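Local structure of thermostable monoacylglycerol lipase (Bacillus, 4LHE) at residues G28-P33 and V154-Y159; Q89-T94 and P111-I116; E137-L142 and T162-L167; I190-E195 and K216-L221. The protein hydrolyses monoacylglycerols to a free fatty acid and glycerol, as a heat-stable bacterial lipase of the alpha/beta hydrolase fold. All coordinates share one frame; numbering follows the deposited sequence.

Interaction 1. Residues G28-P33 and V154-Y159. With SO4 (sulfate ion), chain D.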
loop_
_atom_site.group_PDB
_atom_site.type_symbol
_atom_site.label_atom_id
_atom_site.label_comp_id
_atom_site.label_asym_id
_atom_site.label_seq_id
_atom_site.Cartn_x
_atom_site.Cartn_y
_atom_site.Cartn_z
ATOM N N GLY A 28 1.733 3.695 -1.500
ATOM C CA GLY A 28 1.451 4.315 -0.214
ATOM C C GLY A 28 1.030 5.782 -0.224
ATOM O O GLY A 28 0.835 6.377 -1.279
ATOM N N PHE A 29 0.924 6.354 0.975
ATOM C CA PHE A 29 0.392 7.707 1.222
ATOM C C PHE A 29 1.223 8.833 0.618
ATOM O O PHE A 29 0.694 9.706 -0.055
ATOM C CB PHE A 29 0.250 7.900 2.735
ATOM C CG PHE A 29 -0.164 9.290 3.167
ATOM C CD1 PHE A 29 -1.497 9.695 3.099
ATOM C CD2 PHE A 29 0.775 10.167 3.709
ATOM C CE1 PHE A 29 -1.883 10.955 3.540
ATOM C CE2 PHE A 29 0.397 11.434 4.148
ATOM C CZ PHE A 29 -0.933 11.829 4.063
ATOM N N THR A 30 2.527 8.827 0.849
ATOM C CA THR A 30 3.352 9.853 0.220
ATOM C C THR A 30 3.636 9.580 -1.281
ATOM O O THR A 30 3.825 10.514 -2.077
ATOM C CB THR A 30 4.653 10.074 1.017
ATOM O OG1 THR A 30 5.428 8.868 1.017
ATOM C CG2 THR A 30 4.323 10.439 2.461
ATOM N N GLY A 31 3.604 8.304 -1.667
ATOM C CA GLY A 31 4.236 7.849 -2.900
ATOM C C GLY A 31 3.440 7.773 -4.192
ATOM O O GLY A 31 2.448 8.486 -4.386
ATOM N N THR A 32 3.912 6.913 -5.099
ATOM C CA THR A 32 3.376 6.806 -6.455
ATOM C C THR A 32 3.531 5.361 -6.870
ATOM O O THR A 32 4.133 4.588 -6.136
ATOM C CB THR A 32 4.171 7.675 -7.457
ATOM O OG1 THR A 32 5.454 7.074 -7.709
ATOM C CG2 THR A 32 4.345 9.121 -6.951
ATOM N N PRO A 33 2.996 4.977 -8.043
ATOM C CA PRO A 33 3.285 3.626 -8.541
ATOM C C PRO A 33 4.771 3.249 -8.618
ATOM O O PRO A 33 5.083 2.056 -8.713
ATOM C CB PRO A 33 2.683 3.670 -9.960
ATOM C CG PRO A 33 1.469 4.491 -9.772
ATOM C CD PRO A 33 1.882 5.590 -8.797
ATOM N N VAL A 154 18.489 3.877 -4.896
ATOM C CA VAL A 154 17.116 3.976 -5.387
ATOM C C VAL A 154 16.450 5.141 -4.686
ATOM O O VAL A 154 17.014 5.707 -3.737
ATOM C CB VAL A 154 16.333 2.700 -5.110
ATOM C CG1 VAL A 154 16.752 1.604 -6.084
ATOM C CG2 VAL A 154 16.570 2.246 -3.662
ATOM N N LYS A 155 15.250 5.503 -5.124
ATOM C CA LYS A 155 14.577 6.632 -4.500
ATOM C C LYS A 155 13.064 6.557 -4.657
ATOM O O LYS A 155 12.551 5.865 -5.541
ATOM C CB LYS A 155 15.118 7.953 -5.076
ATOM C CG LYS A 155 14.595 8.281 -6.468
ATOM C CD LYS A 155 15.589 9.127 -7.262
ATOM C CE LYS A 155 14.959 9.678 -8.549
ATOM N NZ LYS A 155 14.352 8.612 -9.384
ATOM N N GLU A 156 12.361 7.255 -3.770
ATOM C CA GLU A 156 10.920 7.439 -3.869
ATOM C C GLU A 156 10.678 8.676 -4.721
ATOM O O GLU A 156 11.570 9.520 -4.840
ATOM C CB GLU A 156 10.349 7.703 -2.473
ATOM C CG GLU A 156 9.608 6.552 -1.832
ATOM C CD GLU A 156 9.042 6.949 -0.473
ATOM O OE1 GLU A 156 7.980 6.406 -0.083
ATOM O OE2 GLU A 156 9.667 7.810 0.206
ATOM N N LEU A 157 9.484 8.797 -5.305
ATOM C CA LEU A 157 9.089 10.039 -5.979
ATOM C C LEU A 157 8.015 10.750 -5.165
ATOM O O LEU A 157 7.152 11.431 -5.728
ATOM C CB LEU A 157 8.531 9.776 -7.379
ATOM C CG LEU A 157 9.279 8.921 -8.401
ATOM C CD1 LEU A 157 8.548 8.997 -9.706
ATOM C CD2 LEU A 157 10.725 9.362 -8.597
ATOM N N ALA A 158 8.053 10.584 -3.845
ATOM C CA ALA A 158 7.053 11.190 -2.955
ATOM C C ALA A 158 7.215 12.710 -2.835
ATOM O O ALA A 158 8.314 13.244 -3.022
ATOM C CB ALA A 158 7.110 10.533 -1.583
ATOM N N TYR A 159 6.118 13.402 -2.521
ATOM C CA TYR A 159 6.121 14.866 -2.414
ATOM C C TYR A 159 7.094 15.351 -1.326
ATOM O O TYR A 159 7.490 14.575 -0.449
ATOM C CB TYR A 159 4.713 15.378 -2.084
ATOM C CG TYR A 159 3.629 15.041 -3.098
ATOM C CD1 TYR A 159 3.848 15.180 -4.467
ATOM C CD2 TYR A 159 2.383 14.596 -2.673
ATOM C CE1 TYR A 159 2.850 14.882 -5.384
ATOM C CE2 TYR A 159 1.386 14.297 -3.576
ATOM C CZ TYR A 159 1.630 14.442 -4.924
ATOM O OH TYR A 159 0.635 14.147 -5.816
HETATM S S SO4 D . 3.833 5.607 2.953
HETATM O O1 SO4 D . 3.799 6.958 2.397
HETATM O O2 SO4 D . 4.558 4.709 2.029
HETATM O O3 SO4 D . 4.543 5.634 4.232
HETATM O O4 SO4 D . 2.448 5.185 3.176
#
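Thr30 and Ala158 carry the meeting of two loops that share no hydrogen bond. The CB of Thr30 lies 3.6 Å from Ala158 CB. At the branch, OG1 sits between the backbone N and the carbonyl carbon (chi1 63°), which sets it close to its own N-H, so that N and OG1 can grip one oxygen of the bound sulfate together. OG1 gives its bond to sulfate O1 over 2.9 Å, and the methyl of Ala158 also packs against it. The other tip, CG2, rests 3.5 Å from the same O1. Thr30 N reaches O1 over 2.7 Å in an almost straight line (174°), while Phe29 N holds sulfate O4.

Behind the side chain, Thr30 O is met by Ala158 CB at 3.3 Å and receives a bent CA-H...O contact from Ala158 CA. Tyr159 N is buried here and has no partner in the model; the Tyr159 hydroxyl is bonded to Gly57 and Thr60. Farther along, Thr32 and Leu157 cross at about a right angle: CG2 of Thr32 stands 3.8 Å from Leu157 O, and its OG1, bonded to His34 N, faces Leu157 CB. Glu156 OE1 approaches Thr30 OG1 without bonding to it, its OE2 being held by Ser147.

The sulfate, probably from the crystallisation liquor, is also bonded by Ser97 OG and His226 NE2, the probable nucleophile and base of a Ser-His-Asp triad. The position of the Phe29 N-H, in the loop after strand 21-26, is consistent with a part in the oxyanion hole of an alpha/beta hydrolase.

Interaction 2. Residues Q89-T94 and P111-I116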
loop_
_atom_site.group_PDB
_atom_site.type_symbol
_atom_site.label_atom_id
_atom_site.label_comp_id
_atom_site.label_asym_id
_atom_site.label_seq_id
_atom_site.Cartn_x
_atom_site.Cartn_y
_atom_site.Cartn_z
ATOM N N GLN A 89 -10.291 -14.489 -12.560
ATOM C CA GLN A 89 -11.211 -15.194 -11.680
ATOM C C GLN A 89 -10.600 -15.464 -10.319
ATOM O O GLN A 89 -11.247 -16.038 -9.444
ATOM C CB GLN A 89 -11.721 -16.484 -12.327
ATOM C CG GLN A 89 -10.694 -17.219 -13.112
ATOM C CD GLN A 89 -11.068 -17.276 -14.574
ATOM O OE1 GLN A 89 -11.791 -16.409 -15.077
ATOM N NE2 GLN A 89 -10.587 -18.307 -15.269
ATOM N N THR A 90 -9.355 -15.029 -10.142
ATOM C CA THR A 90 -8.681 -15.098 -8.854
ATOM C C THR A 90 -7.993 -13.749 -8.643
ATOM O O THR A 90 -7.347 -13.217 -9.560
ATOM C CB THR A 90 -7.623 -16.221 -8.858
ATOM O OG1 THR A 90 -8.224 -17.448 -9.303
ATOM C CG2 THR A 90 -7.022 -16.424 -7.469
ATOM N N ILE A 91 -8.136 -13.175 -7.454
ATOM C CA ILE A 91 -7.542 -11.865 -7.216
ATOM C C ILE A 91 -6.741 -11.869 -5.921
ATOM O O ILE A 91 -7.232 -12.320 -4.881
ATOM C CB ILE A 91 -8.627 -10.778 -7.182
ATOM C CG1 ILE A 91 -9.187 -10.545 -8.596
ATOM C CG2 ILE A 91 -8.081 -9.512 -6.618
ATOM C CD1 ILE A 91 -10.294 -9.516 -8.662
ATOM N N PHE A 92 -5.496 -11.402 -5.998
ATOM C CA PHE A 92 -4.713 -11.125 -4.803
ATOM C C PHE A 92 -4.436 -9.640 -4.710
ATOM O O PHE A 92 -4.338 -8.963 -5.740
ATOM C CB PHE A 92 -3.369 -11.832 -4.891
ATOM C CG PHE A 92 -3.475 -13.309 -4.898
ATOM C CD1 PHE A 92 -3.827 -13.992 -3.740
ATOM C CD2 PHE A 92 -3.196 -14.024 -6.059
ATOM C CE1 PHE A 92 -3.917 -15.390 -3.745
ATOM C CE2 PHE A 92 -3.282 -15.403 -6.067
ATOM C CZ PHE A 92 -3.645 -16.087 -4.911
ATOM N N VAL A 93 -4.288 -9.137 -3.488
ATOM C CA VAL A 93 -4.001 -7.721 -3.291
ATOM C C VAL A 93 -2.729 -7.584 -2.439
ATOM O O VAL A 93 -2.526 -8.351 -1.496
ATOM C CB VAL A 93 -5.211 -6.984 -2.659
ATOM C CG1 VAL A 93 -4.987 -5.464 -2.638
ATOM C CG2 VAL A 93 -6.518 -7.335 -3.439
ATOM N N THR A 94 -1.860 -6.649 -2.823
ATOM C CA THR A 94 -0.654 -6.342 -2.057
ATOM C C THR A 94 -0.438 -4.826 -2.057
ATOM O O THR A 94 -0.861 -4.111 -2.975
ATOM C CB THR A 94 0.591 -7.068 -2.603
ATOM O OG1 THR A 94 1.718 -6.806 -1.754
ATOM C CG2 THR A 94 0.933 -6.606 -4.036
ATOM N N PRO A 111 -14.694 -10.359 0.451
ATOM C CA PRO A 111 -14.036 -11.660 0.680
ATOM C C PRO A 111 -13.988 -12.653 -0.509
ATOM O O PRO A 111 -13.601 -13.809 -0.322
ATOM C CB PRO A 111 -14.794 -12.242 1.885
ATOM C CG PRO A 111 -15.998 -11.356 2.086
ATOM C CD PRO A 111 -15.634 -10.018 1.533
ATOM N N ASP A 112 -14.337 -12.222 -1.715
ATOM C CA ASP A 112 -14.017 -13.039 -2.884
ATOM C C ASP A 112 -12.503 -12.987 -3.158
ATOM O O ASP A 112 -11.959 -13.786 -3.924
ATOM C CB ASP A 112 -14.810 -12.593 -4.116
ATOM C CG ASP A 112 -14.437 -11.197 -4.578
ATOM O OD1 ASP A 112 -15.160 -10.241 -4.210
ATOM O OD2 ASP A 112 -13.424 -11.048 -5.306
ATOM N N ILE A 113 -11.829 -12.033 -2.524
ATOM C CA ILE A 113 -10.379 -11.904 -2.639
ATOM C C ILE A 113 -9.685 -13.172 -2.128
ATOM O O ILE A 113 -9.938 -13.627 -1.009
ATOM C CB ILE A 113 -9.885 -10.625 -1.910
ATOM C CG1 ILE A 113 -10.299 -9.389 -2.709
ATOM C CG2 ILE A 113 -8.373 -10.620 -1.751
ATOM C CD1 ILE A 113 -9.843 -8.061 -2.090
ATOM N N CYS A 114 -8.829 -13.760 -2.960
ATOM C CA CYS A 114 -8.230 -15.045 -2.616
ATOM C C CYS A 114 -7.014 -14.925 -1.692
ATOM O O CYS A 114 -6.510 -15.935 -1.210
ATOM C CB CYS A 114 -7.879 -15.825 -3.881
ATOM S SG CYS A 114 -9.344 -16.441 -4.788
ATOM N N GLY A 115 -6.554 -13.704 -1.430
ATOM C CA GLY A 115 -5.425 -13.522 -0.521
ATOM C C GLY A 115 -4.859 -12.114 -0.508
ATOM O O GLY A 115 -5.030 -11.363 -1.472
ATOM N N ILE A 116 -4.180 -11.753 0.582
ATOM C CA ILE A 116 -3.581 -10.425 0.688
ATOM C C ILE A 116 -2.136 -10.442 1.145
ATOM O O ILE A 116 -1.731 -11.297 1.942
ATOM C CB ILE A 116 -4.387 -9.480 1.607
ATOM C CG1 ILE A 116 -4.583 -10.091 3.004
ATOM C CG2 ILE A 116 -5.727 -9.112 0.950
ATOM C CD1 ILE A 116 -5.382 -9.194 3.928
#
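In the beta-alpha-beta unit made by strand 90-96, helix 98-109 and strand 115-119, the two strands run parallel and Val93 pairs with Ile116. Two backbone bonds join the segments: Cys114 N to Ile91 O at 2.9 Å, and Val93 N to Gly115 O at 3.1 Å. Past the second bond, Ile116 CA sends a CA-H...O contact to Val93 O.

The ring of Phe92 leans across the neighbouring strand, laid over Gly115 and Cys114 by a chi1 of -65°. CD1 lies 3.6 Å from Gly115 CA, and CE1 is 4.0 Å from Cys114 CB. A glycine suits this spot, since a CB on residue 115 would collide with CD1. An alanine in place of Phe92 would probably open a gap beside Gly115 and deprive Phe245 of the ring it meets.

Val93 and Ile113 cross at about a right angle, with Val93 CG2 touching Ile113 CD1 at 3.7 Å. Near the start of the strand the methyl of Thr90 and the sulfur of Cys114 meet, CG2 to SG, at 3.5 Å.

Strand 21-26 borders strand 90-96 through backbone hydrogen bonds of Thr90 and Phe92 with Gly22 and of Phe92 with Leu24. Helix 98-109 receives Val93 and Ile116 at Thr103, helix 70-87 receives Ile91 and Ile113 at Tyr81, and Phe92 is turned to helix 234-247.

Interaction 3. Residues E137-L142 and T162-L167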
loop_
_atom_site.group_PDB
_atom_site.type_symbol
_atom_site.label_atom_id
_atom_site.label_comp_id
_atom_site.label_asym_id
_atom_site.label_seq_id
_atom_site.Cartn_x
_atom_site.Cartn_y
_atom_site.Cartn_z
ATOM N N GLU A 137 -1.415 23.655 16.177
ATOM C CA GLU A 137 -0.381 24.498 15.586
ATOM C C GLU A 137 -1.250 24.682 14.346
ATOM O O GLU A 137 -1.650 25.799 14.002
ATOM C CB GLU A 137 1.005 23.856 15.444
ATOM C CG GLU A 137 2.058 24.697 14.721
ATOM C CD GLU A 137 3.409 24.004 14.677
ATOM O OE1 GLU A 137 4.344 24.524 14.031
ATOM O OE2 GLU A 137 3.532 22.928 15.298
ATOM N N LEU A 138 -1.551 23.552 13.709
ATOM C CA LEU A 138 -2.326 23.471 12.464
ATOM C C LEU A 138 -1.657 24.163 11.271
ATOM O O LEU A 138 -2.282 24.992 10.605
ATOM C CB LEU A 138 -3.805 23.870 12.556
ATOM C CG LEU A 138 -4.741 22.776 13.079
ATOM C CD1 LEU A 138 -4.347 21.418 12.518
ATOM C CD2 LEU A 138 -4.749 22.725 14.584
ATOM N N PRO A 139 -0.392 23.809 10.981
ATOM C CA PRO A 139 0.133 24.314 9.711
ATOM C C PRO A 139 -0.607 23.636 8.561
ATOM O O PRO A 139 -1.157 22.543 8.746
ATOM C CB PRO A 139 1.599 23.878 9.739
ATOM C CG PRO A 139 1.622 22.693 10.647
ATOM C CD PRO A 139 0.565 22.926 11.677
ATOM N N ARG A 140 -0.662 24.285 7.405
ATOM C CA ARG A 140 -1.282 23.673 6.245
ATOM C C ARG A 140 -0.487 22.443 5.823
ATOM O O ARG A 140 -1.057 21.389 5.536
ATOM C CB ARG A 140 -1.337 24.660 5.087
ATOM C CG ARG A 140 -1.796 24.016 3.800
ATOM C CD ARG A 140 -2.989 24.731 3.210
ATOM N NE ARG A 140 -2.641 25.803 2.281
ATOM C CZ ARG A 140 -2.908 25.792 0.976
ATOM N NH1 ARG A 140 -3.519 24.759 0.422
ATOM N NH2 ARG A 140 -2.569 26.827 0.221
ATOM N N TYR A 141 0.835 22.594 5.804
ATOM C CA TYR A 141 1.730 21.555 5.314
ATOM C C TYR A 141 2.793 21.223 6.344
ATOM O O TYR A 141 3.228 22.096 7.102
ATOM C CB TYR A 141 2.452 22.038 4.058
ATOM C CG TYR A 141 1.562 22.427 2.907
ATOM C CD1 TYR A 141 0.872 21.461 2.185
ATOM C CD2 TYR A 141 1.447 23.755 2.511
ATOM C CE1 TYR A 141 0.069 21.810 1.117
ATOM C CE2 TYR A 141 0.647 24.116 1.444
ATOM C CZ TYR A 141 -0.043 23.139 0.753
ATOM O OH TYR A 141 -0.848 23.481 -0.309
ATOM N N LEU A 142 3.218 19.960 6.362
ATOM C CA LEU A 142 4.422 19.563 7.079
ATOM C C LEU A 142 5.465 19.177 6.054
ATOM O O LEU A 142 5.152 18.492 5.078
ATOM C CB LEU A 142 4.159 18.350 7.953
ATOM C CG LEU A 142 2.844 18.321 8.701
ATOM C CD1 LEU A 142 2.813 17.022 9.402
ATOM C CD2 LEU A 142 2.760 19.458 9.699
ATOM N N THR A 162 3.631 17.436 2.959
ATOM C CA THR A 162 2.420 16.649 3.171
ATOM C C THR A 162 1.332 17.543 3.733
ATOM O O THR A 162 1.539 18.196 4.749
ATOM C CB THR A 162 2.674 15.490 4.143
ATOM O OG1 THR A 162 3.606 14.575 3.559
ATOM C CG2 THR A 162 1.389 14.760 4.439
ATOM N N PRO A 163 0.172 17.590 3.060
ATOM C CA PRO A 163 -0.957 18.408 3.512
ATOM C C PRO A 163 -1.502 17.811 4.786
ATOM O O PRO A 163 -1.675 16.583 4.860
ATOM C CB PRO A 163 -1.977 18.255 2.376
ATOM C CG PRO A 163 -1.178 17.839 1.208
ATOM C CD PRO A 163 -0.106 16.962 1.760
ATOM N N THR A 164 -1.749 18.648 5.792
ATOM C CA THR A 164 -2.145 18.111 7.080
ATOM C C THR A 164 -3.602 17.705 7.025
ATOM O O THR A 164 -4.058 16.870 7.807
ATOM C CB THR A 164 -1.838 19.083 8.244
ATOM O OG1 THR A 164 -2.747 20.183 8.215
ATOM C CG2 THR A 164 -0.446 19.611 8.114
ATOM N N ALA A 165 -4.328 18.277 6.072
ATOM C CA ALA A 165 -5.682 17.832 5.801
ATOM C C ALA A 165 -5.662 16.356 5.376
ATOM O O ALA A 165 -6.587 15.603 5.692
ATOM C CB ALA A 165 -6.299 18.684 4.717
ATOM N N SER A 166 -4.612 15.956 4.650
ATOM C CA SER A 166 -4.467 14.572 4.179
ATOM C C SER A 166 -4.165 13.623 5.324
ATOM O O SER A 166 -4.635 12.485 5.342
ATOM C CB SER A 166 -3.355 14.469 3.122
ATOM O OG SER A 166 -3.768 15.039 1.896
ATOM N N LEU A 167 -3.362 14.082 6.273
ATOM C CA LEU A 167 -3.068 13.271 7.447
ATOM C C LEU A 167 -4.329 12.930 8.218
ATOM O O LEU A 167 -4.471 11.812 8.699
ATOM C CB LEU A 167 -2.059 13.973 8.348
ATOM C CG LEU A 167 -0.655 14.009 7.757
ATOM C CD1 LEU A 167 0.242 14.875 8.605
ATOM C CD2 LEU A 167 -0.099 12.602 7.677
HETATM O O HOH W 1 -3.661 20.695 4.895
#
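Thr164 ties its segment to Pro139 and Arg140 through hydrogen bonds. A chi1 of 73° turns its OG1 toward Pro139 O, to which it donates over 2.9 Å in the plane of that carbonyl. Thr164 N donates to Arg140 O at 2.8 Å, and a water gives a second bond to that oxygen while accepting from Ala165 N. Beyond these, Leu142 and Thr162 form an antiparallel hydrogen-bonded pair, N to O in both directions, and the ribbon ends at the first turn of helix 164-179, with Pro163 as N-cap.

Apolar contacts fill in between. Leu142 crosses Thr164 at about a right angle, its CD2 3.6 Å from Thr164 CG2, and its CD1 is pressed to 3.4 Å from Leu167 CD1, closer than usual for two methyls. On the Tyr141 and Pro163 face, Tyr141 CE1 lies 4.2 Å from Pro163 CG, and Arg140 CG covers the ring centre from one side.

Arg140 NH1 has its partner outside the contact, in a salt bridge to Glu66. A valine in place of Thr164 would probably leave Pro139 O without its hydroxyl donor and the loop before strand 141-143 freer to move.

With donors from the first turn of the helix and from water meeting the loop carbonyls, and methyls locking the strand to Leu167, the contact fastens a two-stranded ribbon to a helix start in the region between strands 115-119 and 188-193, where this family carries its cap.

Interaction 4. Residues I190-E195 and K216-L221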
loop_
_atom_site.group_PDB
_atom_site.type_symbol
_atom_site.label_atom_id
_atom_site.label_comp_id
_atom_site.label_asym_id
_atom_site.label_seq_id
_atom_site.Cartn_x
_atom_site.Cartn_y
_atom_site.Cartn_z
ATOM N N ILE A 190 2.108 -11.436 5.758
ATOM C CA ILE A 190 2.332 -10.119 6.349
ATOM C C ILE A 190 3.820 -9.829 6.452
ATOM O O ILE A 190 4.509 -10.430 7.283
ATOM C CB ILE A 190 1.663 -10.047 7.745
ATOM C CG1 ILE A 190 0.150 -10.289 7.632
ATOM C CG2 ILE A 190 1.915 -8.706 8.421
ATOM C CD1 ILE A 190 -0.556 -10.403 8.980
ATOM N N PHE A 191 4.317 -8.920 5.600
ATOM C CA PHE A 191 5.697 -8.447 5.670
ATOM C C PHE A 191 5.885 -7.290 6.645
ATOM O O PHE A 191 5.058 -6.381 6.717
ATOM C CB PHE A 191 6.181 -7.988 4.287
ATOM C CG PHE A 191 6.360 -9.116 3.304
ATOM C CD1 PHE A 191 7.422 -10.008 3.428
ATOM C CD2 PHE A 191 5.469 -9.283 2.246
ATOM C CE1 PHE A 191 7.585 -11.051 2.515
ATOM C CE2 PHE A 191 5.639 -10.312 1.337
ATOM C CZ PHE A 191 6.685 -11.197 1.466
ATOM N N VAL A 192 6.999 -7.310 7.373
ATOM C CA VAL A 192 7.309 -6.220 8.288
ATOM C C VAL A 192 8.815 -5.993 8.346
ATOM O O VAL A 192 9.602 -6.935 8.491
ATOM C CB VAL A 192 6.725 -6.461 9.696
ATOM C CG1 VAL A 192 7.232 -7.784 10.273
ATOM C CG2 VAL A 192 7.060 -5.292 10.613
ATOM N N SER A 193 9.210 -4.741 8.171
ATOM C CA SER A 193 10.611 -4.385 8.240
ATOM C C SER A 193 10.959 -4.164 9.705
ATOM O O SER A 193 10.315 -3.337 10.370
ATOM C CB SER A 193 10.881 -3.120 7.416
ATOM O OG SER A 193 10.758 -3.382 6.023
ATOM N N ASP A 194 11.938 -4.921 10.204
ATOM C CA ASP A 194 12.423 -4.773 11.582
ATOM C C ASP A 194 12.726 -3.317 11.861
ATOM O O ASP A 194 12.332 -2.771 12.893
ATOM C CB ASP A 194 13.714 -5.568 11.813
ATOM C CG ASP A 194 13.488 -7.060 11.871
ATOM O OD1 ASP A 194 12.352 -7.475 12.160
ATOM O OD2 ASP A 194 14.453 -7.821 11.628
ATOM N N GLU A 195 13.422 -2.693 10.919
ATOM C CA GLU A 195 13.861 -1.319 11.090
ATOM C C GLU A 195 13.003 -0.297 10.338
ATOM O O GLU A 195 13.528 0.679 9.801
ATOM C CB GLU A 195 15.342 -1.189 10.711
ATOM C CG GLU A 195 16.280 -2.069 11.558
ATOM C CD GLU A 195 17.764 -1.803 11.293
ATOM O OE1 GLU A 195 18.237 -0.682 11.598
ATOM O OE2 GLU A 195 18.459 -2.716 10.784
ATOM N N LYS A 216 -2.505 -17.497 7.963
ATOM C CA LYS A 216 -1.871 -16.187 8.137
ATOM C C LYS A 216 -0.437 -16.356 8.648
ATOM O O LYS A 216 -0.167 -17.247 9.454
ATOM C CB LYS A 216 -2.685 -15.347 9.120
ATOM C CG LYS A 216 -3.044 -16.094 10.407
ATOM C CD LYS A 216 -3.931 -15.236 11.290
ATOM C CE LYS A 216 -4.035 -15.810 12.698
ATOM N NZ LYS A 216 -4.969 -14.998 13.516
ATOM N N GLU A 217 0.480 -15.510 8.189
ATOM C CA GLU A 217 1.877 -15.604 8.617
ATOM C C GLU A 217 2.570 -14.233 8.646
ATOM O O GLU A 217 2.245 -13.345 7.848
ATOM C CB GLU A 217 2.633 -16.547 7.679
ATOM C CG GLU A 217 4.111 -16.720 7.974
ATOM C CD GLU A 217 4.855 -17.457 6.866
ATOM O OE1 GLU A 217 6.098 -17.566 6.972
ATOM O OE2 GLU A 217 4.205 -17.916 5.891
ATOM N N ILE A 218 3.523 -14.057 9.561
ATOM C CA ILE A 218 4.338 -12.843 9.559
ATOM C C ILE A 218 5.748 -13.128 9.070
ATOM O O ILE A 218 6.428 -14.042 9.564
ATOM C CB ILE A 218 4.381 -12.160 10.930
ATOM C CG1 ILE A 218 2.985 -11.685 11.320
ATOM C CG2 ILE A 218 5.345 -10.975 10.903
ATOM C CD1 ILE A 218 2.940 -10.829 12.577
ATOM N N VAL A 219 6.184 -12.353 8.079
ATOM C CA VAL A 219 7.534 -12.492 7.552
ATOM C C VAL A 219 8.354 -11.236 7.845
ATOM O O VAL A 219 7.985 -10.114 7.448
ATOM C CB VAL A 219 7.512 -12.849 6.042
ATOM C CG1 VAL A 219 8.909 -12.860 5.452
ATOM C CG2 VAL A 219 6.853 -14.206 5.847
ATOM N N ARG A 220 9.453 -11.432 8.569
ATOM C CA ARG A 220 10.342 -10.336 8.957
ATOM C C ARG A 220 11.377 -10.016 7.874
ATOM O O ARG A 220 12.002 -10.918 7.302
ATOM C CB ARG A 220 11.040 -10.647 10.288
ATOM C CG ARG A 220 10.077 -10.833 11.464
ATOM C CD ARG A 220 10.616 -10.161 12.722
ATOM N NE ARG A 220 9.575 -9.399 13.420
ATOM C CZ ARG A 220 9.403 -8.074 13.335
ATOM N NH1 ARG A 220 10.208 -7.328 12.580
ATOM N NH2 ARG A 220 8.415 -7.487 14.016
ATOM N N LEU A 221 11.516 -8.726 7.576
ATOM C CA LEU A 221 12.463 -8.243 6.588
ATOM C C LEU A 221 13.622 -7.597 7.333
ATOM O O LEU A 221 13.454 -6.555 7.981
ATOM C CB LEU A 221 11.791 -7.230 5.658
ATOM C CG LEU A 221 10.594 -7.763 4.857
ATOM C CD1 LEU A 221 9.922 -6.664 4.018
ATOM C CD2 LEU A 221 11.036 -8.934 3.962
HETATM O O HOH W 2 14.926 -4.486 8.700
#
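Leu221 O is gripped twice. Asp194 N donates to Leu221 O over 3.1 Å, and a water that also accepts from Glu195 N gives this carbonyl a second bond. Earlier along the strands the ladder runs Ile190 N to Glu217 O, Val219 N to Ile190 O (2.7 Å), Val192 N to Val219 O and Leu221 N to Val192 O, each donor paired with the carbonyl of the facing strand.

Four bridges keep the register, Ile190 with Ile218 through Ser193 with Leu221, and the short strand segments are inclined by 27°. They are the last two parallel strands of the central sheet, 188-193 and the outermost 216-221, joined through helix 202-210 in a beta-alpha-beta crossover. Strand 188-193 leads into the loop that carries Asp196, the probable acid of the catalytic triad.

On one face, Phe191 and Val219 lie side by side and point the same way, CE1 to CG1 at 3.7 Å, while CD1 of the Phe191 ring stands 3.8 Å from Leu221 CD2. Arg240 of helix 234-247 touches both Phe191 and Val219 here.

On the other face, Val192 CG1, brought there by a chi1 of 57°, meets Ile218 CG2 at 3.8 Å. As modelled, the same methyl lies over one face of the Arg220 guanidinium. Asp194 OD1 and Arg220 NH1 are placed too close together, so a salt bridge between them is plausible but its geometry is doubtful; Asp194 OD2 has a further partner in Arg222. Ile218 packs on Ala204 and Phe208 of helix 202-210.

Overall arrangement
From the N terminus, the loop after strand 21-26 opens interaction 1, which closes only at residues 154-159, enclosing a long piece of chain. Interaction 2 is nested inside it, tying strand 90-96 to strand 115-119 in the central sheet, on the other side of the chain's centre. Interaction 3 opens at 137-142 within that loop and closes at 162-167 beyond it, so interactions 1 and 3 cross; they also touch, Phe29 packing on Thr162, Ser166 and Leu167. Interaction 4 follows in series and adds the edge strand 216-221. Since strands 115-119 and 188-193 are neighbours, interactions 2 and 4 belong to one sheet, with nearest atoms about 5 Å apart.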